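Local coordinates for oxidoreductase (PDB 7D5M), which binds NAD(+) in a Rossmann-fold domain and probably catalyses NAD-dependent oxidation of an inositol-like or sugar substrate, at residues A91-T96 with T188-D193; L316-I321 with Y337-M342. All coordinates share one frame; numbering follows the deposited sequence.

Contact 1 (A91-T96 with T188-D193); sequences ATPNGT and TKWRVD. With NAD (nicotinamide-adenine-dinucleotide), chain B.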
ATOM      1  N   ALA A  91     -12.740 -30.748 -15.863  1.00 12.18           N
ATOM      2  CA  ALA A  91     -11.522 -30.171 -15.248  1.00 12.97           C
ATOM      3  C   ALA A  91     -10.317 -31.012 -15.653  1.00 13.55           C
ATOM      4  O   ALA A  91      -9.389 -31.156 -14.846  1.00 14.15           O
ATOM      5  CB  ALA A  91     -11.684 -30.105 -13.754  1.00 13.02           C
ATOM      6  N   THR A  92     -10.341 -31.543 -16.873  1.00 13.78           N
ATOM      7  CA  THR A  92      -9.223 -32.314 -17.459  1.00 13.68           C
ATOM      8  C   THR A  92      -8.245 -31.325 -18.073  1.00 14.39           C
ATOM      9  O   THR A  92      -8.510 -30.131 -18.137  1.00 14.10           O
ATOM     10  CB  THR A  92      -9.740 -33.323 -18.488  1.00 13.88           C
ATOM     11  OG1 THR A  92     -10.512 -32.584 -19.437  1.00 13.77           O
ATOM     12  CG2 THR A  92     -10.569 -34.425 -17.866  1.00 14.03           C
ATOM     13  N   PRO A  93      -7.060 -31.774 -18.517  1.00 15.02           N
ATOM     14  CA  PRO A  93      -6.197 -30.909 -19.324  1.00 15.68           C
ATOM     15  C   PRO A  93      -6.888 -30.461 -20.623  1.00 15.64           C
ATOM     16  O   PRO A  93      -7.803 -31.117 -21.090  1.00 15.05           O
ATOM     17  CB  PRO A  93      -4.962 -31.777 -19.578  1.00 15.99           C
ATOM     18  CG  PRO A  93      -4.974 -32.785 -18.441  1.00 16.20           C
ATOM     19  CD  PRO A  93      -6.445 -33.070 -18.203  1.00 15.92           C
ATOM     20  N   ASN A  94      -6.402 -29.354 -21.182  1.00 15.78           N
ATOM     21  CA  ASN A  94      -7.059 -28.557 -22.251  1.00 16.77           C
ATOM     22  C   ASN A  94      -7.401 -29.433 -23.458  1.00 16.50           C
ATOM     23  O   ASN A  94      -8.484 -29.224 -24.026  1.00 16.26           O
ATOM     24  CB  ASN A  94      -6.169 -27.408 -22.717  1.00 17.55           C
ATOM     25  CG  ASN A  94      -5.898 -26.406 -21.622  1.00 17.88           C
ATOM     26  OD1 ASN A  94      -6.540 -26.437 -20.576  1.00 17.87           O
ATOM     27  ND2 ASN A  94      -4.937 -25.523 -21.858  1.00 19.45           N
ATOM     28  N   GLY A  95      -6.513 -30.374 -23.808  1.00 16.79           N
ATOM     29  CA  GLY A  95      -6.610 -31.198 -25.033  1.00 17.19           C
ATOM     30  C   GLY A  95      -7.873 -32.037 -25.106  1.00 17.42           C
ATOM     31  O   GLY A  95      -8.245 -32.444 -26.225  1.00 17.57           O
ATOM     32  N   THR A  96      -8.522 -32.315 -23.974  1.00 16.87           N
ATOM     33  CA  THR A  96      -9.695 -33.226 -23.912  1.00 15.96           C
ATOM     34  C   THR A  96     -11.005 -32.442 -23.724  1.00 14.88           C
ATOM     35  O   THR A  96     -12.063 -33.088 -23.735  1.00 15.18           O
ATOM     36  CB  THR A  96      -9.510 -34.289 -22.822  1.00 17.14           C
ATOM     37  OG1 THR A  96      -9.282 -33.611 -21.585  1.00 16.35           O
ATOM     38  CG2 THR A  96      -8.374 -35.245 -23.125  1.00 18.00           C
ATOM     39  N   THR A 188       2.367 -27.861 -14.898  1.00 28.16           N
ATOM     40  CA  THR A 188       3.125 -26.949 -15.795  1.00 28.82           C
ATOM     41  C   THR A 188       3.572 -27.720 -17.040  1.00 29.15           C
ATOM     42  O   THR A 188       3.538 -27.122 -18.138  1.00 28.17           O
ATOM     43  CB  THR A 188       4.349 -26.330 -15.114  1.00 29.11           C
ATOM     44  OG1 THR A 188       3.930 -25.850 -13.835  1.00 28.96           O
ATOM     45  CG2 THR A 188       4.968 -25.223 -15.943  1.00 29.70           C
ATOM     46  N   LYS A 189       3.983 -28.986 -16.863  1.00 28.94           N
ATOM     47  CA  LYS A 189       4.561 -29.817 -17.951  1.00 30.06           C
ATOM     48  C   LYS A 189       3.575 -29.893 -19.121  1.00 28.35           C
ATOM     49  O   LYS A 189       4.017 -29.642 -20.258  1.00 27.40           O
ATOM     50  CB  LYS A 189       4.930 -31.231 -17.492  1.00 32.44           C
ATOM     51  CG  LYS A 189       5.812 -31.975 -18.489  1.00 34.99           C
ATOM     52  CD  LYS A 189       6.253 -33.349 -18.038  1.00 37.67           C
ATOM     53  CE  LYS A 189       6.702 -34.218 -19.196  1.00 40.03           C
ATOM     54  NZ  LYS A 189       7.081 -35.581 -18.748  1.00 41.60           N
ATOM     55  N   TRP A 190       2.300 -30.230 -18.871  1.00 26.66           N
ATOM     56  CA  TRP A 190       1.311 -30.417 -19.971  1.00 26.57           C
ATOM     57  C   TRP A 190       0.971 -29.058 -20.605  1.00 25.81           C
ATOM     58  O   TRP A 190       0.709 -29.033 -21.824  1.00 25.20           O
ATOM     59  CB  TRP A 190       0.075 -31.243 -19.545  1.00 27.22           C
ATOM     60  CG  TRP A 190      -0.923 -30.619 -18.613  1.00 26.67           C
ATOM     61  CD1 TRP A 190      -1.145 -30.959 -17.308  1.00 27.79           C
ATOM     62  CD2 TRP A 190      -1.903 -29.616 -18.932  1.00 27.27           C
ATOM     63  NE1 TRP A 190      -2.171 -30.220 -16.783  1.00 27.99           N
ATOM     64  CE2 TRP A 190      -2.655 -29.385 -17.756  1.00 28.55           C
ATOM     65  CE3 TRP A 190      -2.215 -28.879 -20.083  1.00 27.54           C
ATOM     66  CZ2 TRP A 190      -3.684 -28.448 -17.704  1.00 27.62           C
ATOM     67  CZ3 TRP A 190      -3.234 -27.956 -20.027  1.00 26.50           C
ATOM     68  CH2 TRP A 190      -3.959 -27.748 -18.855  1.00 27.51           C
ATOM     69  N   ARG A 191       1.054 -27.963 -19.841  1.00 25.77           N
ATOM     70  CA  ARG A 191       0.718 -26.594 -20.328  1.00 25.24           C
ATOM     71  C   ARG A 191       1.743 -26.094 -21.357  1.00 26.18           C
ATOM     72  O   ARG A 191       1.398 -25.153 -22.110  1.00 24.74           O
ATOM     73  CB  ARG A 191       0.630 -25.599 -19.166  1.00 25.80           C
ATOM     74  CG  ARG A 191      -0.713 -25.595 -18.447  1.00 25.93           C
ATOM     75  CD  ARG A 191      -0.658 -24.698 -17.228  1.00 26.01           C
ATOM     76  NE  ARG A 191      -1.948 -24.455 -16.587  1.00 26.09           N
ATOM     77  CZ  ARG A 191      -2.542 -25.276 -15.721  1.00 25.49           C
ATOM     78  NH1 ARG A 191      -1.993 -26.439 -15.405  1.00 24.18           N
ATOM     79  NH2 ARG A 191      -3.702 -24.930 -15.184  1.00 25.39           N
ATOM     80  N   VAL A 192       2.963 -26.643 -21.387  1.00 26.22           N
ATOM     81  CA  VAL A 192       3.997 -26.213 -22.380  1.00 28.89           C
ATOM     82  C   VAL A 192       4.159 -27.283 -23.474  1.00 30.95           C
ATOM     83  O   VAL A 192       5.173 -27.223 -24.213  1.00 32.66           O
ATOM     84  CB  VAL A 192       5.335 -25.855 -21.702  1.00 29.24           C
ATOM     85  CG1 VAL A 192       5.150 -24.771 -20.646  1.00 30.53           C
ATOM     86  CG2 VAL A 192       6.041 -27.070 -21.125  1.00 29.27           C
ATOM     87  N   ASP A 193       3.179 -28.184 -23.617  1.00 31.72           N
ATOM     88  CA  ASP A 193       3.127 -29.205 -24.701  1.00 32.23           C
ATOM     89  C   ASP A 193       1.995 -28.837 -25.666  1.00 33.68           C
ATOM     90  O   ASP A 193       0.813 -28.906 -25.312  1.00 30.80           O
ATOM     91  CB  ASP A 193       2.991 -30.607 -24.097  1.00 33.08           C
ATOM     92  CG  ASP A 193       3.111 -31.745 -25.099  1.00 33.45           C
ATOM     93  OD1 ASP A 193       2.926 -31.492 -26.311  1.00 33.78           O
ATOM     94  OD2 ASP A 193       3.390 -32.880 -24.656  1.00 34.18           O
TER
HETATM   95  PA  NAD B 500      -3.884 -30.864 -13.421  1.00 22.31           P
HETATM   96  O1A NAD B 500      -2.908 -31.538 -14.334  1.00 23.28           O
HETATM   97  O2A NAD B 500      -3.438 -30.310 -12.105  1.00 20.27           O
HETATM   98  O5B NAD B 500      -5.121 -31.859 -13.176  1.00 21.11           O
HETATM   99  C5B NAD B 500      -5.630 -32.749 -14.218  1.00 19.22           C
HETATM  100  C4B NAD B 500      -6.567 -33.735 -13.563  1.00 18.31           C
HETATM  101  O4B NAD B 500      -7.382 -34.395 -14.566  1.00 17.49           O
HETATM  102  C3B NAD B 500      -5.883 -34.871 -12.793  1.00 17.91           C
HETATM  103  O3B NAD B 500      -6.681 -35.240 -11.678  1.00 16.96           O
HETATM  104  C2B NAD B 500      -5.820 -35.977 -13.852  1.00 17.11           C
HETATM  105  O2B NAD B 500      -5.676 -37.280 -13.335  1.00 16.39           O
HETATM  106  C1B NAD B 500      -7.194 -35.793 -14.479  1.00 17.63           C
HETATM  107  N9A NAD B 500      -7.338 -36.337 -15.821  1.00 18.69           N
HETATM  108  C8A NAD B 500      -6.470 -36.163 -16.867  1.00 18.17           C
HETATM  109  N7A NAD B 500      -6.891 -36.706 -17.982  1.00 18.83           N
HETATM  110  C5A NAD B 500      -8.122 -37.253 -17.659  1.00 19.06           C
HETATM  111  C6A NAD B 500      -9.073 -37.954 -18.428  1.00 19.67           C
HETATM  112  N6A NAD B 500      -8.932 -38.205 -19.732  1.00 19.35           N
HETATM  113  N1A NAD B 500     -10.207 -38.353 -17.800  1.00 19.96           N
HETATM  114  C2A NAD B 500     -10.339 -38.088 -16.491  1.00 19.43           C
HETATM  115  N3A NAD B 500      -9.520 -37.426 -15.672  1.00 18.79           N
HETATM  116  C4A NAD B 500      -8.413 -37.030 -16.326  1.00 19.04           C
HETATM  117  O3  NAD B 500      -4.598 -29.645 -14.210  1.00 21.69           O
HETATM  118  PN  NAD B 500      -5.279 -28.298 -13.616  1.00 21.76           P
HETATM  119  O1N NAD B 500      -4.219 -27.259 -13.376  1.00 22.52           O
HETATM  120  O2N NAD B 500      -6.183 -28.677 -12.481  1.00 18.56           O
HETATM  121  O5D NAD B 500      -6.149 -27.795 -14.864  1.00 22.26           O
HETATM  122  C5D NAD B 500      -7.203 -28.586 -15.418  1.00 20.09           C
HETATM  123  C4D NAD B 500      -8.011 -27.661 -16.286  1.00 20.46           C
HETATM  124  O4D NAD B 500      -8.465 -26.544 -15.479  1.00 20.51           O
HETATM  125  C3D NAD B 500      -7.225 -27.038 -17.447  1.00 19.21           C
HETATM  126  O3D NAD B 500      -8.077 -26.887 -18.568  1.00 19.76           O
HETATM  127  C2D NAD B 500      -6.785 -25.683 -16.881  1.00 20.29           C
HETATM  128  O2D NAD B 500      -6.558 -24.704 -17.884  1.00 18.49           O
HETATM  129  C1D NAD B 500      -8.012 -25.320 -16.042  1.00 21.01           C
HETATM  130  N1N NAD B 500      -7.743 -24.362 -14.926  1.00 20.98           N
HETATM  131  C2N NAD B 500      -8.535 -23.240 -14.804  1.00 21.59           C
HETATM  132  C3N NAD B 500      -8.282 -22.296 -13.806  1.00 20.09           C
HETATM  133  C7N NAD B 500      -9.289 -21.178 -13.638  1.00 19.39           C
HETATM  134  O7N NAD B 500     -10.392 -21.282 -14.187  1.00 17.44           O
HETATM  135  N7N NAD B 500      -8.943 -20.146 -12.874  1.00 15.95           N
HETATM  136  C4N NAD B 500      -7.139 -22.440 -13.013  1.00 21.56           C
HETATM  137  C5N NAD B 500      -6.340 -23.573 -13.162  1.00 20.98           C
HETATM  138  C6N NAD B 500      -6.749 -24.576 -14.013  1.00 21.30           C

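Contact 2 (L316-I321 with Y337-M342); sequences LLDDRI and YYRFAM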
ATOM      1  N   LEU A 316     -24.178  -5.921  -4.497  1.00 13.01           N
ATOM      2  CA  LEU A 316     -24.434  -6.294  -3.076  1.00 13.38           C
ATOM      3  C   LEU A 316     -25.148  -7.649  -2.985  1.00 13.66           C
ATOM      4  O   LEU A 316     -25.138  -8.233  -1.903  1.00 12.87           O
ATOM      5  CB  LEU A 316     -25.255  -5.192  -2.396  1.00 13.70           C
ATOM      6  CG  LEU A 316     -24.510  -3.875  -2.187  1.00 13.43           C
ATOM      7  CD1 LEU A 316     -25.475  -2.738  -1.854  1.00 14.58           C
ATOM      8  CD2 LEU A 316     -23.448  -4.005  -1.116  1.00 13.73           C
ATOM      9  N   LEU A 317     -25.724  -8.140  -4.081  1.00 14.70           N
ATOM     10  CA  LEU A 317     -26.590  -9.355  -4.064  1.00 16.07           C
ATOM     11  C   LEU A 317     -25.845 -10.547  -3.442  1.00 15.08           C
ATOM     12  O   LEU A 317     -26.450 -11.271  -2.632  1.00 15.06           O
ATOM     13  CB  LEU A 317     -27.031  -9.681  -5.489  1.00 18.66           C
ATOM     14  CG  LEU A 317     -28.182  -8.840  -6.040  1.00 21.52           C
ATOM     15  CD1 LEU A 317     -28.389  -9.140  -7.513  1.00 22.98           C
ATOM     16  CD2 LEU A 317     -29.460  -9.089  -5.248  1.00 22.65           C
ATOM     17  N   ASP A 318     -24.567 -10.735  -3.778  1.00 13.23           N
ATOM     18  CA  ASP A 318     -23.830 -11.980  -3.449  1.00 12.96           C
ATOM     19  C   ASP A 318     -23.027 -11.850  -2.148  1.00 12.60           C
ATOM     20  O   ASP A 318     -22.333 -12.820  -1.812  1.00 12.78           O
ATOM     21  CB  ASP A 318     -22.943 -12.414  -4.617  1.00 12.93           C
ATOM     22  CG  ASP A 318     -23.720 -12.889  -5.831  1.00 12.84           C
ATOM     23  OD1 ASP A 318     -24.941 -13.160  -5.689  1.00 13.91           O
ATOM     24  OD2 ASP A 318     -23.107 -12.977  -6.909  1.00 13.38           O
ATOM     25  N   ASP A 319     -23.166 -10.764  -1.381  1.00 12.35           N
ATOM     26  CA  ASP A 319     -22.437 -10.641  -0.093  1.00 12.64           C
ATOM     27  C   ASP A 319     -22.858 -11.791   0.829  1.00 12.57           C
ATOM     28  O   ASP A 319     -24.069 -11.975   1.026  1.00 12.77           O
ATOM     29  CB  ASP A 319     -22.652  -9.285   0.571  1.00 12.60           C
ATOM     30  CG  ASP A 319     -22.001  -8.133  -0.174  1.00 12.57           C
ATOM     31  OD1 ASP A 319     -20.957  -8.356  -0.832  1.00 12.20           O
ATOM     32  OD2 ASP A 319     -22.546  -7.016  -0.088  1.00 12.11           O
ATOM     33  N   ARG A 320     -21.884 -12.547   1.347  1.00 12.48           N
ATOM     34  CA  ARG A 320     -22.122 -13.698   2.262  1.00 12.63           C
ATOM     35  C   ARG A 320     -21.776 -13.305   3.699  1.00 12.27           C
ATOM     36  O   ARG A 320     -22.180 -14.020   4.630  1.00 11.39           O
ATOM     37  CB  ARG A 320     -21.298 -14.902   1.807  1.00 12.39           C
ATOM     38  CG  ARG A 320     -21.720 -15.432   0.445  1.00 12.07           C
ATOM     39  CD  ARG A 320     -20.625 -16.200  -0.269  1.00 11.70           C
ATOM     40  NE  ARG A 320     -21.042 -16.513  -1.623  1.00 11.52           N
ATOM     41  CZ  ARG A 320     -21.768 -17.573  -1.978  1.00 11.35           C
ATOM     42  NH1 ARG A 320     -22.120 -18.479  -1.080  1.00 11.29           N
ATOM     43  NH2 ARG A 320     -22.110 -17.746  -3.240  1.00 11.38           N
ATOM     44  N   ILE A 321     -21.065 -12.192   3.872  1.00 12.96           N
ATOM     45  CA  ILE A 321     -20.772 -11.622   5.211  1.00 13.12           C
ATOM     46  C   ILE A 321     -20.577 -10.110   5.060  1.00 12.46           C
ATOM     47  O   ILE A 321     -20.312  -9.649   3.944  1.00 12.40           O
ATOM     48  CB  ILE A 321     -19.560 -12.342   5.833  1.00 13.85           C
ATOM     49  CG1 ILE A 321     -19.433 -12.048   7.332  1.00 14.67           C
ATOM     50  CG2 ILE A 321     -18.303 -12.020   5.038  1.00 13.73           C
ATOM     51  CD1 ILE A 321     -18.534 -12.991   8.090  1.00 15.09           C
ATOM     52  N   TYR A 337     -21.146 -20.606  -9.662  1.00 10.95           N
ATOM     53  CA  TYR A 337     -21.716 -21.977  -9.636  1.00 10.84           C
ATOM     54  C   TYR A 337     -23.202 -21.921  -9.246  1.00 11.06           C
ATOM     55  O   TYR A 337     -23.977 -22.713  -9.809  1.00 10.57           O
ATOM     56  CB  TYR A 337     -20.878 -22.926  -8.770  1.00 11.10           C
ATOM     57  CG  TYR A 337     -20.029 -23.886  -9.570  1.00 11.30           C
ATOM     58  CD1 TYR A 337     -20.579 -25.049 -10.080  1.00 11.35           C
ATOM     59  CD2 TYR A 337     -18.689 -23.643  -9.841  1.00 11.88           C
ATOM     60  CE1 TYR A 337     -19.831 -25.952 -10.815  1.00 11.71           C
ATOM     61  CE2 TYR A 337     -17.923 -24.538 -10.577  1.00 12.01           C
ATOM     62  CZ  TYR A 337     -18.497 -25.701 -11.071  1.00 12.44           C
ATOM     63  OH  TYR A 337     -17.773 -26.616 -11.793  1.00 12.40           O
ATOM     64  N   TYR A 338     -23.638 -21.037  -8.341  1.00 11.79           N
ATOM     65  CA  TYR A 338     -25.089 -21.002  -8.007  1.00 12.21           C
ATOM     66  C   TYR A 338     -25.843 -20.475  -9.230  1.00 12.19           C
ATOM     67  O   TYR A 338     -26.960 -20.940  -9.469  1.00 12.43           O
ATOM     68  CB  TYR A 338     -25.426 -20.254  -6.714  1.00 12.79           C
ATOM     69  CG  TYR A 338     -25.657 -18.774  -6.866  1.00 13.60           C
ATOM     70  CD1 TYR A 338     -26.796 -18.281  -7.485  1.00 13.98           C
ATOM     71  CD2 TYR A 338     -24.750 -17.858  -6.357  1.00 13.99           C
ATOM     72  CE1 TYR A 338     -27.002 -16.921  -7.646  1.00 14.07           C
ATOM     73  CE2 TYR A 338     -24.950 -16.493  -6.498  1.00 13.99           C
ATOM     74  CZ  TYR A 338     -26.081 -16.021  -7.139  1.00 14.43           C
ATOM     75  OH  TYR A 338     -26.287 -14.680  -7.283  1.00 14.75           O
ATOM     76  N   ARG A 339     -25.243 -19.562 -10.003  1.00 12.24           N
ATOM     77  CA  ARG A 339     -25.885 -19.034 -11.235  1.00 12.46           C
ATOM     78  C   ARG A 339     -25.957 -20.156 -12.273  1.00 12.04           C
ATOM     79  O   ARG A 339     -26.996 -20.277 -12.970  1.00 12.23           O
ATOM     80  CB  ARG A 339     -25.142 -17.809 -11.759  1.00 13.26           C
ATOM     81  CG  ARG A 339     -25.317 -16.576 -10.884  1.00 14.12           C
ATOM     82  CD  ARG A 339     -24.509 -15.439 -11.474  1.00 15.04           C
ATOM     83  NE  ARG A 339     -24.812 -14.136 -10.901  1.00 16.89           N
ATOM     84  CZ  ARG A 339     -24.422 -13.719  -9.710  1.00 17.14           C
ATOM     85  NH1 ARG A 339     -23.736 -14.528  -8.917  1.00 18.02           N
ATOM     86  NH2 ARG A 339     -24.734 -12.496  -9.304  1.00 16.97           N
ATOM     87  N   PHE A 340     -24.889 -20.943 -12.408  1.00 11.46           N
ATOM     88  CA  PHE A 340     -24.896 -22.130 -13.299  1.00 11.14           C
ATOM     89  C   PHE A 340     -26.084 -23.029 -12.926  1.00 11.16           C
ATOM     90  O   PHE A 340     -26.838 -23.425 -13.840  1.00 10.62           O
ATOM     91  CB  PHE A 340     -23.590 -22.923 -13.244  1.00 10.76           C
ATOM     92  CG  PHE A 340     -22.351 -22.200 -13.706  1.00 10.61           C
ATOM     93  CD1 PHE A 340     -22.417 -21.178 -14.637  1.00 10.57           C
ATOM     94  CD2 PHE A 340     -21.107 -22.570 -13.226  1.00 10.50           C
ATOM     95  CE1 PHE A 340     -21.271 -20.525 -15.064  1.00 10.79           C
ATOM     96  CE2 PHE A 340     -19.959 -21.920 -13.660  1.00 10.37           C
ATOM     97  CZ  PHE A 340     -20.045 -20.901 -14.584  1.00 10.50           C
ATOM     98  N   ALA A 341     -26.252 -23.351 -11.641  1.00 11.21           N
ATOM     99  CA  ALA A 341     -27.333 -24.234 -11.146  1.00 11.64           C
ATOM    100  C   ALA A 341     -28.695 -23.600 -11.468  1.00 12.61           C
ATOM    101  O   ALA A 341     -29.584 -24.301 -11.972  1.00 13.42           O
ATOM    102  CB  ALA A 341     -27.167 -24.497  -9.667  1.00 11.22           C
ATOM    103  N   MET A 342     -28.876 -22.312 -11.191  1.00 13.24           N
ATOM    104  CA  MET A 342     -30.173 -21.640 -11.486  1.00 13.94           C
ATOM    105  C   MET A 342     -30.472 -21.703 -12.992  1.00 13.99           C
ATOM    106  O   MET A 342     -31.644 -21.927 -13.352  1.00 13.75           O
ATOM    107  CB  MET A 342     -30.166 -20.184 -11.021  1.00 14.08           C
ATOM    108  CG  MET A 342     -30.177 -20.069  -9.514  1.00 14.70           C
ATOM    109  SD  MET A 342     -30.160 -18.356  -8.955  1.00 15.47           S
ATOM    110  CE  MET A 342     -31.876 -17.902  -9.199  1.00 17.20           C
TER

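Contact 1 (A91-T96 with T188-D193)
Pro93 lays its CB over the six-membered ring of Trp190, 3.8 Å from the ring centroid and only 11° off the normal, a CH-pi contact over the centre of the face. The opposite face of the indole carries CG of Arg191, offset toward the rim, so the ring is sandwiched. Asn94 comes to the ring edge instead: its amide plane stands 84° from the indole, with OD1 3.4 Å from Trp190 CH2. CG of Trp190 lies between its backbone N and carbonyl carbon (chi1 71°), a rotation that sends the ring off the helix toward Pro93.

No hydrogen bond spans the two segments directly; the dinucleotide supplies the polar bridge. The loop after strand 87-91 of the Rossmann fold meets helix 186-191 of the C-terminal domain here, and NAD runs alongside, held by both, as expected for a Gfo/Idh/MocA-type oxidoreductase. Asn94 OD1 accepts a 2.6 Å hydrogen bond from NAD O3D on the nicotinamide ribose. On the diphosphate, Trp190 NE1 donates to NAD O1A at 2.9 Å, and Arg191 uses both NH1 and NH2 on NAD O1N, the latter at 3.0 Å, with this oxygen at the guanidinium edge. Arg191 NE forms a salt bridge with Asp205, which would help fix the group's rotation.

At the adenine end, Pro93 CD approaches NAD C8A to 3.4 Å.

Contact 2 (L316-I321 with Y337-M342)
Asp318 turns its two carboxylate oxygens to different donors on helix 329-349. OD1 accepts a 2.6 Å hydrogen bond from Tyr338 OH, on the syn side and somewhat out of the carboxylate plane, while the phenol ring stands 87° to that plane. Arg339 grips OD2 end-on in a salt bridge, with NH1 at 2.6 Å (151°) and NH2 at 2.9 Å (133°). OD2 lies almost in the guanidinium plane, and the carboxylate plane is steeply inclined to it. Arg339 NH1 also donates to the backbone O of Asn335. With CG between backbone N and carbonyl carbon, Tyr338 directs its hydroxyl to the loop. Replacing Asp318 by an alanine removes both oxygens and is likely to leave the Arg339 charge without this mate and the Tyr338 hydroxyl without its acceptor.

Arg320 runs past Tyr338 in the opposite direction, its NH2 4.1 Å from Tyr338 CD2, but its charge is paired elsewhere: NH1 with Asp36, while NH2 bonds Asn335. The type I beta turn from Leu316 to Asp319 carries Asp318, and a salt bridge on a buried carboxylate, with a tyrosine hydrogen bond, thus fastens this turn to a helix within the C-terminal alpha/beta domain.

How the contacts relate
Contact 1 closes before contact 2 opens along the chain, and the two lie on opposite sides of the chain's centre, with centres about 30 Å apart and nearest atoms about 7 Å apart without touching. The 91-96 loop belongs to the Rossmann region, whereas 188-193, 316-321 and 337-342 all belong to the C-terminal alpha/beta region. Contact 1 therefore joins the two regions at the cofactor; contact 2 is internal to the C-terminal one, tying a loop after strand 301-305 to helix 329-349. Other residues of that helix reach the Rossmann sheet, since Tyr337 and Phe340 touch Val112 of strand 110-113. Of the two contacts, only contact 1 touches NAD.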